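Local coordinates for protein ORF10 (Moritella marina, PDB 6RIW) that forms the ketosynthase–chain length factor didomain of a polyunsaturated fatty acid synthase and probably takes part in condensing acyl chains during their elongation, at residues I472-H477 with S845-A850; I689-D694 with A745-V750; Q760-I765 with T849-D854. One frame throughout, in Å; residues are numbered along the deposited sequence.

Interaction 1. Residues I472-H477 with S845-A850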
loop_
_atom_site.group_PDB
_atom_site.type_symbol
_atom_site.label_atom_id
_atom_site.label_comp_id
_atom_site.label_asym_id
_atom_site.label_seq_id
_atom_site.Cartn_x
_atom_site.Cartn_y
_atom_site.Cartn_z
ATOM N N ILE A 472 18.452 9.201 15.050
ATOM C CA ILE A 472 18.553 10.435 15.828
ATOM C C ILE A 472 17.228 10.869 16.435
ATOM O O ILE A 472 17.196 11.852 17.190
ATOM C CB ILE A 472 19.142 11.583 14.980
ATOM C CG1 ILE A 472 18.219 11.896 13.787
ATOM C CG2 ILE A 472 20.491 11.182 14.447
ATOM C CD1 ILE A 472 18.666 13.103 12.979
ATOM N N GLY A 473 16.134 10.172 16.168
ATOM C CA GLY A 473 14.880 10.562 16.761
ATOM C C GLY A 473 14.002 9.330 16.768
ATOM O O GLY A 473 14.091 8.553 15.812
ATOM N N MET A 474 13.236 9.102 17.839
ATOM C CA MET A 474 12.381 7.918 17.954
ATOM C C MET A 474 11.143 8.251 18.781
ATOM O O MET A 474 11.191 9.084 19.699
ATOM C CB MET A 474 13.094 6.721 18.616
ATOM C CG MET A 474 14.440 6.309 18.016
ATOM S SD MET A 474 15.010 4.665 18.491
ATOM C CE MET A 474 15.245 4.836 20.248
ATOM N N ASP A 475 10.040 7.558 18.476
ATOM C CA ASP A 475 8.894 7.502 19.384
ATOM C C ASP A 475 8.158 6.184 19.164
ATOM O O ASP A 475 8.267 5.564 18.106
ATOM C CB ASP A 475 7.943 8.690 19.211
ATOM C CG ASP A 475 6.879 8.766 20.337
ATOM O OD1 ASP A 475 7.179 8.426 21.511
ATOM O OD2 ASP A 475 5.729 9.153 20.041
ATOM N N SER A 476 7.406 5.762 20.179
ATOM C CA SER A 476 6.764 4.457 20.134
ATOM C C SER A 476 5.458 4.486 20.912
ATOM O O SER A 476 5.365 5.112 21.971
ATOM C CB SER A 476 7.688 3.386 20.714
ATOM O OG SER A 476 7.965 3.673 22.080
ATOM N N HIS A 477 4.476 3.752 20.415
ATOM C CA HIS A 477 3.201 3.564 21.113
ATOM C C HIS A 477 2.789 2.106 20.896
ATOM O O HIS A 477 2.191 1.769 19.868
ATOM C CB HIS A 477 2.175 4.553 20.587
ATOM C CG HIS A 477 0.896 4.560 21.358
ATOM N ND1 HIS A 477 0.014 5.617 21.313
ATOM C CD2 HIS A 477 0.343 3.643 22.185
ATOM C CE1 HIS A 477 -1.028 5.349 22.079
ATOM N NE2 HIS A 477 -0.856 4.158 22.621
ATOM N N SER A 845 11.490 -4.063 17.033
ATOM C CA SER A 845 12.819 -4.645 17.256
ATOM C C SER A 845 13.920 -3.598 17.160
ATOM O O SER A 845 14.878 -3.621 17.947
ATOM C CB SER A 845 13.097 -5.744 16.237
ATOM O OG SER A 845 12.132 -6.768 16.319
ATOM N N ILE A 846 13.841 -2.726 16.154
ATOM C CA ILE A 846 14.872 -1.697 15.988
ATOM C C ILE A 846 14.879 -0.761 17.185
ATOM O O ILE A 846 15.943 -0.415 17.724
ATOM C CB ILE A 846 14.655 -0.932 14.670
ATOM C CG1 ILE A 846 15.109 -1.798 13.486
ATOM C CG2 ILE A 846 15.425 0.419 14.692
ATOM C CD1 ILE A 846 14.779 -1.193 12.089
ATOM N N ILE A 847 13.698 -0.353 17.649
ATOM C CA ILE A 847 13.655 0.627 18.733
ATOM C C ILE A 847 14.115 0.013 20.058
ATOM O O ILE A 847 14.873 0.648 20.811
ATOM C CB ILE A 847 12.253 1.245 18.840
ATOM C CG1 ILE A 847 12.042 2.152 17.614
ATOM C CG2 ILE A 847 12.096 2.043 20.178
ATOM C CD1 ILE A 847 10.716 2.897 17.626
ATOM N N LYS A 848 13.676 -1.220 20.372
ATOM C CA LYS A 848 14.234 -1.912 21.538
ATOM C C LYS A 848 15.761 -1.932 21.478
ATOM O O LYS A 848 16.447 -1.616 22.464
ATOM C CB LYS A 848 13.724 -3.352 21.627
ATOM C CG LYS A 848 14.507 -4.185 22.667
ATOM C CD LYS A 848 14.098 -5.663 22.697
ATOM C CE LYS A 848 15.096 -6.532 23.477
ATOM N NZ LYS A 848 14.740 -7.979 23.413
ATOM N N THR A 849 16.295 -2.346 20.331
ATOM C CA THR A 849 17.739 -2.502 20.172
ATOM C C THR A 849 18.446 -1.158 20.265
ATOM O O THR A 849 19.480 -1.033 20.941
ATOM C CB THR A 849 18.031 -3.180 18.837
ATOM O OG1 THR A 849 17.403 -4.470 18.800
ATOM C CG2 THR A 849 19.534 -3.341 18.603
ATOM N N ALA A 850 17.897 -0.131 19.607
ATOM C CA ALA A 850 18.507 1.198 19.693
ATOM C C ALA A 850 18.487 1.744 21.119
ATOM O O ALA A 850 19.458 2.374 21.554
ATOM C CB ALA A 850 17.800 2.167 18.746
#

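Interaction 2. Residues I689-D694 with A745-V750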
loop_
_atom_site.group_PDB
_atom_site.type_symbol
_atom_site.label_atom_id
_atom_site.label_comp_id
_atom_site.label_asym_id
_atom_site.label_seq_id
_atom_site.Cartn_x
_atom_site.Cartn_y
_atom_site.Cartn_z
ATOM N N ILE A 689 12.128 10.022 7.629
ATOM C CA ILE A 689 11.301 9.520 8.719
ATOM C C ILE A 689 10.827 8.148 8.289
ATOM O O ILE A 689 10.236 8.009 7.211
ATOM C CB ILE A 689 10.101 10.441 8.985
ATOM C CG1 ILE A 689 10.569 11.850 9.347
ATOM C CG2 ILE A 689 9.222 9.852 10.073
ATOM C CD1 ILE A 689 9.436 12.799 9.701
ATOM N N ILE A 690 11.084 7.129 9.106
ATOM C CA ILE A 690 10.498 5.809 8.861
ATOM C C ILE A 690 9.482 5.564 9.963
ATOM O O ILE A 690 9.855 5.420 11.128
ATOM C CB ILE A 690 11.536 4.687 8.826
ATOM C CG1 ILE A 690 12.612 5.004 7.775
ATOM C CG2 ILE A 690 10.803 3.351 8.508
ATOM C CD1 ILE A 690 13.723 3.956 7.701
ATOM N N ALA A 691 8.203 5.551 9.608
ATOM C CA ALA A 691 7.156 5.263 10.578
ATOM C C ALA A 691 6.556 3.902 10.260
ATOM O O ALA A 691 6.711 3.354 9.157
ATOM C CB ALA A 691 6.073 6.354 10.576
ATOM N N ALA A 692 5.900 3.325 11.247
ATOM C CA ALA A 692 5.336 2.000 11.048
ATOM C C ALA A 692 4.077 1.922 11.881
ATOM O O ALA A 692 4.058 2.425 13.000
ATOM C CB ALA A 692 6.305 0.897 11.479
ATOM N N VAL A 693 3.044 1.264 11.363
ATOM C CA VAL A 693 1.815 1.122 12.136
ATOM C C VAL A 693 1.137 -0.175 11.731
ATOM O O VAL A 693 1.063 -0.514 10.542
ATOM C CB VAL A 693 0.873 2.331 11.957
ATOM C CG1 VAL A 693 0.555 2.582 10.483
ATOM C CG2 VAL A 693 -0.416 2.145 12.760
ATOM N N ASP A 694 0.670 -0.913 12.727
ATOM C CA ASP A 694 -0.227 -2.035 12.476
ATOM C C ASP A 694 -1.128 -2.140 13.694
ATOM O O ASP A 694 -0.672 -2.473 14.797
ATOM C CB ASP A 694 0.532 -3.343 12.233
ATOM C CG ASP A 694 -0.334 -4.389 11.530
ATOM O OD1 ASP A 694 -1.589 -4.238 11.571
ATOM O OD2 ASP A 694 0.220 -5.338 10.925
ATOM N N ALA A 745 2.281 1.476 16.942
ATOM C CA ALA A 745 2.889 2.312 15.917
ATOM C C ALA A 745 4.185 2.863 16.491
ATOM O O ALA A 745 4.311 3.018 17.706
ATOM C CB ALA A 745 1.950 3.458 15.483
ATOM N N ALA A 746 5.150 3.134 15.617
ATOM C CA ALA A 746 6.396 3.719 16.096
ATOM C C ALA A 746 7.099 4.368 14.917
ATOM O O ALA A 746 6.757 4.115 13.752
ATOM C CB ALA A 746 7.287 2.653 16.776
ATOM N N ALA A 747 8.084 5.224 15.221
ATOM C CA ALA A 747 8.763 5.942 14.156
ATOM C C ALA A 747 10.188 6.249 14.575
ATOM O O ALA A 747 10.493 6.346 15.775
ATOM C CB ALA A 747 8.032 7.252 13.776
ATOM N N ILE A 748 11.069 6.350 13.571
ATOM C CA ILE A 748 12.455 6.753 13.774
ATOM C C ILE A 748 12.813 7.768 12.699
ATOM O O ILE A 748 12.197 7.833 11.634
ATOM C CB ILE A 748 13.452 5.565 13.728
ATOM C CG1 ILE A 748 13.447 4.870 12.368
ATOM C CG2 ILE A 748 13.207 4.602 14.886
ATOM C CD1 ILE A 748 14.541 3.756 12.256
ATOM N N VAL A 749 13.814 8.584 13.006
ATOM C CA VAL A 749 14.407 9.513 12.055
ATOM C C VAL A 749 15.829 9.045 11.828
ATOM O O VAL A 749 16.554 8.793 12.796
ATOM C CB VAL A 749 14.396 10.960 12.579
ATOM C CG1 VAL A 749 15.146 11.868 11.604
ATOM C CG2 VAL A 749 12.970 11.460 12.841
ATOM N N VAL A 750 16.224 8.912 10.563
ATOM C CA VAL A 750 17.569 8.487 10.222
ATOM C C VAL A 750 18.220 9.536 9.321
ATOM O O VAL A 750 17.568 10.191 8.500
ATOM C CB VAL A 750 17.609 7.085 9.561
ATOM C CG1 VAL A 750 17.166 6.000 10.554
ATOM C CG2 VAL A 750 16.761 7.036 8.254
#

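Interaction 3. Residues Q760-I765 with T849-D854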
loop_
_atom_site.group_PDB
_atom_site.type_symbol
_atom_site.label_atom_id
_atom_site.label_comp_id
_atom_site.label_asym_id
_atom_site.label_seq_id
_atom_site.Cartn_x
_atom_site.Cartn_y
_atom_site.Cartn_z
ATOM N N GLN A 760 23.194 13.516 19.126
ATOM C CA GLN A 760 21.913 13.167 18.524
ATOM C C GLN A 760 21.650 11.670 18.473
ATOM O O GLN A 760 20.499 11.276 18.283
ATOM C CB GLN A 760 21.854 13.656 17.077
ATOM C CG GLN A 760 21.983 15.148 16.895
ATOM C CD GLN A 760 21.668 15.513 15.478
ATOM O OE1 GLN A 760 22.537 15.452 14.599
ATOM N NE2 GLN A 760 20.402 15.845 15.225
ATOM N N VAL A 761 22.681 10.837 18.554
ATOM C CA VAL A 761 22.616 9.482 18.024
ATOM C C VAL A 761 22.204 8.505 19.121
ATOM O O VAL A 761 22.867 8.404 20.158
ATOM C CB VAL A 761 23.958 9.072 17.405
ATOM C CG1 VAL A 761 23.881 7.646 16.897
ATOM C CG2 VAL A 761 24.305 10.040 16.279
ATOM N N TYR A 762 21.096 7.792 18.894
ATOM C CA TYR A 762 20.779 6.651 19.746
ATOM C C TYR A 762 21.724 5.500 19.456
ATOM O O TYR A 762 22.417 5.005 20.352
ATOM C CB TYR A 762 19.329 6.204 19.540
ATOM C CG TYR A 762 18.260 7.095 20.144
ATOM C CD1 TYR A 762 17.869 6.938 21.465
ATOM C CD2 TYR A 762 17.627 8.072 19.376
ATOM C CE1 TYR A 762 16.868 7.727 22.022
ATOM C CE2 TYR A 762 16.620 8.867 19.912
ATOM C CZ TYR A 762 16.243 8.681 21.243
ATOM O OH TYR A 762 15.270 9.480 21.771
ATOM N N ALA A 763 21.757 5.063 18.194
ATOM C CA ALA A 763 22.536 3.930 17.719
ATOM C C ALA A 763 22.654 4.095 16.212
ATOM O O ALA A 763 21.943 4.901 15.611
ATOM C CB ALA A 763 21.855 2.590 18.076
ATOM N N ARG A 764 23.580 3.360 15.610
ATOM C CA ARG A 764 23.738 3.355 14.166
ATOM C C ARG A 764 23.218 2.046 13.601
ATOM O O ARG A 764 23.429 0.986 14.192
ATOM C CB ARG A 764 25.203 3.531 13.773
ATOM C CG ARG A 764 25.580 4.980 13.712
ATOM C CD ARG A 764 27.045 5.194 13.372
ATOM N NE ARG A 764 27.273 6.610 13.618
ATOM C CZ ARG A 764 27.662 7.102 14.787
ATOM N NH1 ARG A 764 27.809 8.411 14.927
ATOM N NH2 ARG A 764 27.941 6.277 15.792
ATOM N N ILE A 765 22.569 2.113 12.440
ATOM C CA ILE A 765 22.297 0.916 11.647
ATOM C C ILE A 765 23.493 0.721 10.715
ATOM O O ILE A 765 23.662 1.439 9.725
ATOM C CB ILE A 765 20.984 1.013 10.865
ATOM C CG1 ILE A 765 19.833 1.372 11.804
ATOM C CG2 ILE A 765 20.718 -0.330 10.194
ATOM C CD1 ILE A 765 18.448 1.561 11.101
ATOM N N THR A 849 16.295 -2.346 20.331
ATOM C CA THR A 849 17.739 -2.502 20.172
ATOM C C THR A 849 18.446 -1.158 20.265
ATOM O O THR A 849 19.480 -1.033 20.941
ATOM C CB THR A 849 18.031 -3.180 18.837
ATOM O OG1 THR A 849 17.403 -4.470 18.800
ATOM C CG2 THR A 849 19.534 -3.341 18.603
ATOM N N ALA A 850 17.897 -0.131 19.607
ATOM C CA ALA A 850 18.507 1.198 19.693
ATOM C C ALA A 850 18.487 1.744 21.119
ATOM O O ALA A 850 19.458 2.374 21.554
ATOM C CB ALA A 850 17.800 2.167 18.746
ATOM N N LEU A 851 17.396 1.518 21.869
ATOM C CA LEU A 851 17.361 1.996 23.256
ATOM C C LEU A 851 18.410 1.286 24.108
ATOM O O LEU A 851 19.084 1.924 24.927
ATOM C CB LEU A 851 15.961 1.819 23.860
ATOM C CG LEU A 851 14.799 2.713 23.371
ATOM C CD1 LEU A 851 13.435 2.238 23.932
ATOM C CD2 LEU A 851 15.009 4.204 23.712
ATOM N N LEU A 852 18.570 -0.032 23.925
ATOM C CA LEU A 852 19.565 -0.782 24.689
ATOM C C LEU A 852 20.975 -0.308 24.377
ATOM O O LEU A 852 21.796 -0.149 25.283
ATOM C CB LEU A 852 19.465 -2.276 24.380
ATOM C CG LEU A 852 18.262 -3.047 24.938
ATOM C CD1 LEU A 852 18.459 -4.553 24.686
ATOM C CD2 LEU A 852 18.052 -2.764 26.420
ATOM N N LEU A 853 21.281 -0.115 23.095
ATOM C CA LEU A 853 22.594 0.390 22.705
ATOM C C LEU A 853 22.828 1.826 23.162
ATOM O O LEU A 853 23.960 2.180 23.518
ATOM C CB LEU A 853 22.754 0.282 21.195
ATOM C CG LEU A 853 22.869 -1.153 20.693
ATOM C CD1 LEU A 853 22.668 -1.130 19.181
ATOM C CD2 LEU A 853 24.201 -1.774 21.055
ATOM N N ASP A 854 21.788 2.661 23.168
ATOM C CA ASP A 854 21.923 4.015 23.686
ATOM C C ASP A 854 22.278 4.035 25.169
ATOM O O ASP A 854 22.878 5.009 25.642
ATOM C CB ASP A 854 20.634 4.793 23.466
ATOM C CG ASP A 854 20.809 6.276 23.751
ATOM O OD1 ASP A 854 21.728 6.878 23.164
ATOM O OD2 ASP A 854 20.056 6.847 24.565
#

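Interaction 1. Residues I472-H477 with S845-A850
M474 and I847 mark the nearest backbone approach of strand segment 472-477 to helix segment 845-850, whose axes pass 9.8 Å apart at a crossing angle of -120°. No hydrogen bond joins the two; apolar side chains do the work. M474 points at the helix and lies alongside I847, the two side chains pointing opposite ways, with M474 SD 4.0 Å from I847 CG1. Its sulfur also meets A850, with SD 3.8 Å from A850 CB, and the bend at chi3 (-64°) brings M474 CE to 4.0 Å from the same A850 CB. A flexible methionine suits this place because its thioether can fold over a small alanine, which lets the chain lie close to the helix. I847 reaches further along the strand, its CD1 3.7 Å from D475 O and 4.4 Å from S476 CB. Helix 841-854 is one of the buried helices of the thiolase fold, within the second ketosynthase-like half of the chain, probably the chain length factor, and L484 and F487 of helix 484-492 close in on both S476 and I847. D475 points away from the helix, where its carboxylate is hydrogen-bonded to N563 and to the backbone N of L484. Within the helix, T849 OG1 donates to S845 O at 2.8 Å, a bond that satisfies its buried hydroxyl; T849 N reaches the same oxygen from the opposite face of the carbonyl.

Interaction 2. Residues I689-D694 with A745-V750
An antiparallel strand pair in the N-terminal sheet of what is probably the chain length factor joins I690 and A692 to I748 and A746, each a hydrogen-bonded pair with two backbone bonds. I690 N donates to I748 O at 2.9 Å, and I748 N returns a bond to I690 O. In the next such pair A692 N gives to A746 O at 2.8 Å, a more bent bond at 140°, while A746 N answers to A692 O. Between them lies the non-hydrogen-bonded pair A691 and A747, CA atoms 4.0 Å apart, with A691 CB 3.9 Å from A747 CB; I689 with V749 and V693 with A745 are the like pairs beyond. Such a sheet, with helices over both faces, is a layer of the thiolase fold: helix 552-567 touches I689, A691, V693 and A747, whereas M843 of helix 841-854 touches I690, A746 and I748 on the other face. Small alanines suit strands that helices approach so closely, and the branched residues fill the sheet at either end. V693 CG2, anti to its backbone N, comes 3.8 Å from A745 CB. I748 takes the crowded position for CG1 (chi1 62°), between backbone N and carbonyl carbon, and this carbon meets I690 CB at 4.0 Å. Beyond the paired residues, I690 CD1 lies 4.4 Å from V750 CG2. At the strand's end, D694 OD2 accepts a hydrogen bond from N839 N.

Interaction 3. Residues Q760-I765 with T849-D854
The ring of Y762 and the carboxylate of D854 meet obliquely, their planes 60° apart, with D854 CG 3.8 Å from Y762 CD1. Further out, L851 CD2 approaches the same ring, also obliquely, at 4.3 Å from CE1, and the ring of H889 stacks with it. A second flat group, the guanidinium of R764, carries V761 CG1 over one face, offset toward its rim. D854 holds CG anti to its backbone N (chi1 -169°), which sets that carbon beside Y762 CD1; its CB lies 3.6 Å from Y762 O. D854 OD1 stands 3.4 Å from that same carbonyl oxygen; both are acceptors, so no bond forms, and the hydrogen bond that D854 OD1 takes from H889 N probably offsets the repulsion between the carboxylate and the carbonyl oxygen. An alanine in place of D854 would probably leave H889 N without this acceptor and open a gap beside Y762 CD1. In the thiolase fold a layer of buried helices lies between two sheets, and this contact sets the C-terminal end of helix 841-854 against the residues leading into strand 763-772. A763, too small to hold the helix off, points toward it: its CB sits 4.1 Å from A850 CB and 4.0 Å from L853 CD1. L853 in turn rests on L882 and S884 of strand 876-884. A tyrosine suits position 762 because the ring is largely apolar, while Y762 OH is hydrogen-bonded to D567 OD2.

In the fold
Interactions 1 and 3 share helix 841-854, A850 serving both, with their centres about 8 Å apart. M474 links them directly: its CE lies 3.6 Å from Y762 CD1 and 3.5 Å from L851 CD2, and D567 OD2 accepts from both M474 N and Y762 OH. Interaction 2 is also about 8 Å from interaction 1, centre to centre. Strand 469-478 of interaction 1 pairs with strand 741-752, where G473 O and V749 N are 2.8 Å apart, a probable hydrogen bond, and interaction 2 carries the sheet on to strand 687-694. I847 CD1 packs on A746 CB at 3.5 Å. Interactions 2 and 3, about 15 Å apart between centres, do not touch. All three lie away from the magnesium site at M1 and K286.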